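Local atomic coordinates of L-ribulose 3-epimerase (Mesorhizobium loti, PDB entry 3VYL), a protein that epimerises ketoses at the C3 carbon, interconverting L-ribulose and L-xylulose most efficiently, in a manganese-binding TIM barrel. Residues S244-D249 / W259-T264. Residues are numbered along the deposited sequence; the frame is centred on the assembly and turned at random.
Sequences SSEIVD and WRNLWT
Ser244 and Ile247 pack against the indole of Trp263, and Asn261 meets the backbone of Ser244, Ser245 and Glu246. The segments flank helix 250-255 in the TIM barrel. Segment 244-249 follows the last barrel strand, 238-240. Segment 259-264 leads into the long helix 266-292.

The apolar contacts gather on Trp263. Ser244 CB lies over one face of the six-membered ring, offset toward the rim, in a CH-pi contact. Ser244 CB is 3.8 Å from the centroid of the Trp263 six-membered ring. Ile247 comes in at the edge, near the ring plane, with its CD1 3.5 Å from Trp263 CH2. The same CH2 is also 3.5 Å from Ser244 CB, so one corner of the indole serves both residues. The indole also touches Phe214 and Leu269, and NE1 hydrogen-bonds to Ser242 OG. Replacing Trp263 with an alanine would probably open a gap beside Ser244 and Ile247 and leave Ser242 without its indole N-H partner. The Trp263 side chain is about 9 Å from that of Glu241, a manganese ligand, so this packing lies near the metal site without reaching it.

Asn261 makes the second group of contacts. Its CB points toward segment 244-249, with CG anti to the carbonyl carbon (chi1 -66°), and the side-chain end lies beside the backbone of Ser244 to Glu246. Asn261 CG lies 3.2 Å from Ser245 N.

Segment 244-249 also holds its own shape. Ser244 O accepts from two backbone donors, Ile247 N and Val248 N.

On the other segment, Arg260 and Trp259 reach a second subunit: Arg260 NH2 makes a salt bridge with Glu187 OE1 and Trp259 NE1 a hydrogen bond to Arg151 O, both of that subunit. Back in the turn, a weak hydrogen bond joins Glu246 N to Ser244 OG, 3.1 Å apart.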
loop_
_atom_site.group_PDB
_atom_site.type_symbol
_atom_site.label_atom_id
_atom_site.label_comp_id
_atom_site.label_asym_id
_atom_site.label_seq_id
_atom_site.Cartn_x
_atom_site.Cartn_y
_atom_site.Cartn_z
ATOM N N SER A 244 0.559 -27.382 -4.141
ATOM C CA SER A 244 0.839 -27.747 -5.534
ATOM C C SER A 244 0.022 -28.956 -5.953
ATOM O O SER A 244 0.004 -29.985 -5.254
ATOM C CB SER A 244 2.327 -28.069 -5.726
ATOM O OG SER A 244 2.550 -28.919 -6.848
ATOM N N SER A 245 -0.635 -28.818 -7.106
ATOM C CA SER A 245 -1.385 -29.893 -7.776
ATOM C C SER A 245 -0.576 -31.190 -7.814
ATOM O O SER A 245 -1.114 -32.279 -7.601
ATOM C CB SER A 245 -1.721 -29.462 -9.209
ATOM O OG SER A 245 -2.840 -30.147 -9.728
ATOM N N GLU A 246 0.708 -31.048 -8.041
ATOM C CA GLU A 246 1.643 -32.135 -8.106
ATOM C C GLU A 246 1.773 -32.894 -6.819
ATOM O O GLU A 246 2.030 -34.064 -6.831
ATOM C CB GLU A 246 2.984 -31.607 -8.522
ATOM C CG GLU A 246 3.004 -31.024 -9.921
ATOM C CD GLU A 246 2.488 -31.970 -10.961
ATOM O OE1 GLU A 246 2.623 -31.694 -12.154
ATOM O OE2 GLU A 246 1.923 -32.992 -10.578
ATOM N N ILE A 247 1.688 -32.214 -5.699
ATOM C CA ILE A 247 1.852 -32.867 -4.422
ATOM C C ILE A 247 0.597 -33.264 -3.643
ATOM O O ILE A 247 0.540 -34.314 -3.054
ATOM C CB ILE A 247 2.756 -32.022 -3.547
ATOM C CG1 ILE A 247 4.101 -31.903 -4.206
ATOM C CG2 ILE A 247 2.901 -32.643 -2.190
ATOM C CD1 ILE A 247 4.893 -30.724 -3.736
ATOM N N VAL A 248 -0.415 -32.427 -3.627
ATOM C CA VAL A 248 -1.595 -32.771 -2.864
ATOM C C VAL A 248 -2.468 -33.813 -3.525
ATOM O O VAL A 248 -2.322 -34.108 -4.678
ATOM C CB VAL A 248 -2.397 -31.548 -2.384
ATOM C CG1 VAL A 248 -1.522 -30.650 -1.558
ATOM C CG2 VAL A 248 -3.010 -30.787 -3.533
ATOM N N ASP A 249 -3.330 -34.423 -2.746
ATOM C CA ASP A 249 -4.231 -35.424 -3.243
ATOM C C ASP A 249 -5.455 -34.834 -3.873
ATOM O O ASP A 249 -5.938 -33.818 -3.460
ATOM C CB ASP A 249 -4.672 -36.291 -2.113
ATOM C CG ASP A 249 -5.755 -35.693 -1.395
ATOM O OD1 ASP A 249 -5.541 -35.285 -0.250
ATOM O OD2 ASP A 249 -6.818 -35.568 -2.011
ATOM N N TRP A 259 -5.429 -25.363 -9.977
ATOM C CA TRP A 259 -5.452 -25.696 -11.386
ATOM C C TRP A 259 -4.108 -25.501 -12.008
ATOM O O TRP A 259 -3.816 -26.036 -13.085
ATOM C CB TRP A 259 -6.428 -24.771 -12.081
ATOM C CG TRP A 259 -7.822 -24.814 -11.516
ATOM C CD1 TRP A 259 -8.679 -23.742 -11.291
ATOM C CD2 TRP A 259 -8.582 -26.008 -11.093
ATOM N NE1 TRP A 259 -9.883 -24.178 -10.789
ATOM C CE2 TRP A 259 -9.884 -25.525 -10.644
ATOM C CE3 TRP A 259 -8.319 -27.372 -11.045
ATOM C CZ2 TRP A 259 -10.862 -26.385 -10.182
ATOM C CZ3 TRP A 259 -9.315 -28.226 -10.576
ATOM C CH2 TRP A 259 -10.552 -27.745 -10.154
ATOM N N ARG A 260 -3.292 -24.695 -11.347
ATOM C CA ARG A 260 -2.003 -24.315 -11.863
ATOM C C ARG A 260 -1.064 -24.246 -10.690
ATOM O O ARG A 260 -1.470 -23.921 -9.572
ATOM C CB ARG A 260 -2.067 -22.974 -12.618
ATOM C CG ARG A 260 -2.472 -21.789 -11.773
ATOM C CD ARG A 260 -2.859 -20.569 -12.588
ATOM N NE ARG A 260 -3.270 -19.516 -11.661
ATOM C CZ ARG A 260 -2.534 -18.457 -11.336
ATOM N NH1 ARG A 260 -1.351 -18.256 -11.903
ATOM N NH2 ARG A 260 -3.004 -17.585 -10.464
ATOM N N ASN A 261 0.189 -24.589 -10.932
ATOM C CA ASN A 261 1.156 -24.573 -9.869
ATOM C C ASN A 261 2.150 -23.435 -10.029
ATOM O O ASN A 261 2.731 -23.216 -11.110
ATOM C CB ASN A 261 1.823 -25.942 -9.726
ATOM C CG ASN A 261 0.846 -27.011 -9.273
ATOM O OD1 ASN A 261 -0.047 -26.741 -8.461
ATOM N ND2 ASN A 261 1.005 -28.228 -9.789
ATOM N N LEU A 262 2.315 -22.705 -8.932
ATOM C CA LEU A 262 3.044 -21.453 -8.930
ATOM C C LEU A 262 4.510 -21.629 -8.559
ATOM O O LEU A 262 5.302 -20.703 -8.689
ATOM C CB LEU A 262 2.349 -20.468 -7.988
ATOM C CG LEU A 262 1.146 -19.753 -8.606
ATOM C CD1 LEU A 262 0.005 -20.711 -8.909
ATOM C CD2 LEU A 262 0.678 -18.661 -7.661
ATOM N N TRP A 263 4.849 -22.826 -8.097
ATOM C CA TRP A 263 6.218 -23.191 -7.791
ATOM C C TRP A 263 6.453 -24.628 -8.151
ATOM O O TRP A 263 5.511 -25.394 -8.360
ATOM C CB TRP A 263 6.529 -22.948 -6.309
ATOM C CG TRP A 263 5.521 -23.558 -5.363
ATOM C CD1 TRP A 263 4.398 -22.950 -4.820
ATOM C CD2 TRP A 263 5.511 -24.926 -4.818
ATOM N NE1 TRP A 263 3.715 -23.814 -4.000
ATOM C CE2 TRP A 263 4.319 -25.013 -3.957
ATOM C CE3 TRP A 263 6.340 -26.044 -4.941
ATOM C CZ2 TRP A 263 3.990 -26.173 -3.267
ATOM C CZ3 TRP A 263 5.988 -27.216 -4.243
ATOM C CH2 TRP A 263 4.842 -27.276 -3.431
ATOM N N THR A 264 7.728 -24.998 -8.215
ATOM C CA THR A 264 8.164 -26.363 -8.529
ATOM C C THR A 264 9.146 -26.821 -7.475
ATOM O O THR A 264 9.238 -28.004 -7.175
ATOM C CB THR A 264 8.885 -26.419 -9.881
ATOM O OG1 THR A 264 9.784 -25.299 -9.984
ATOM C CG2 THR A 264 7.888 -26.367 -11.036
#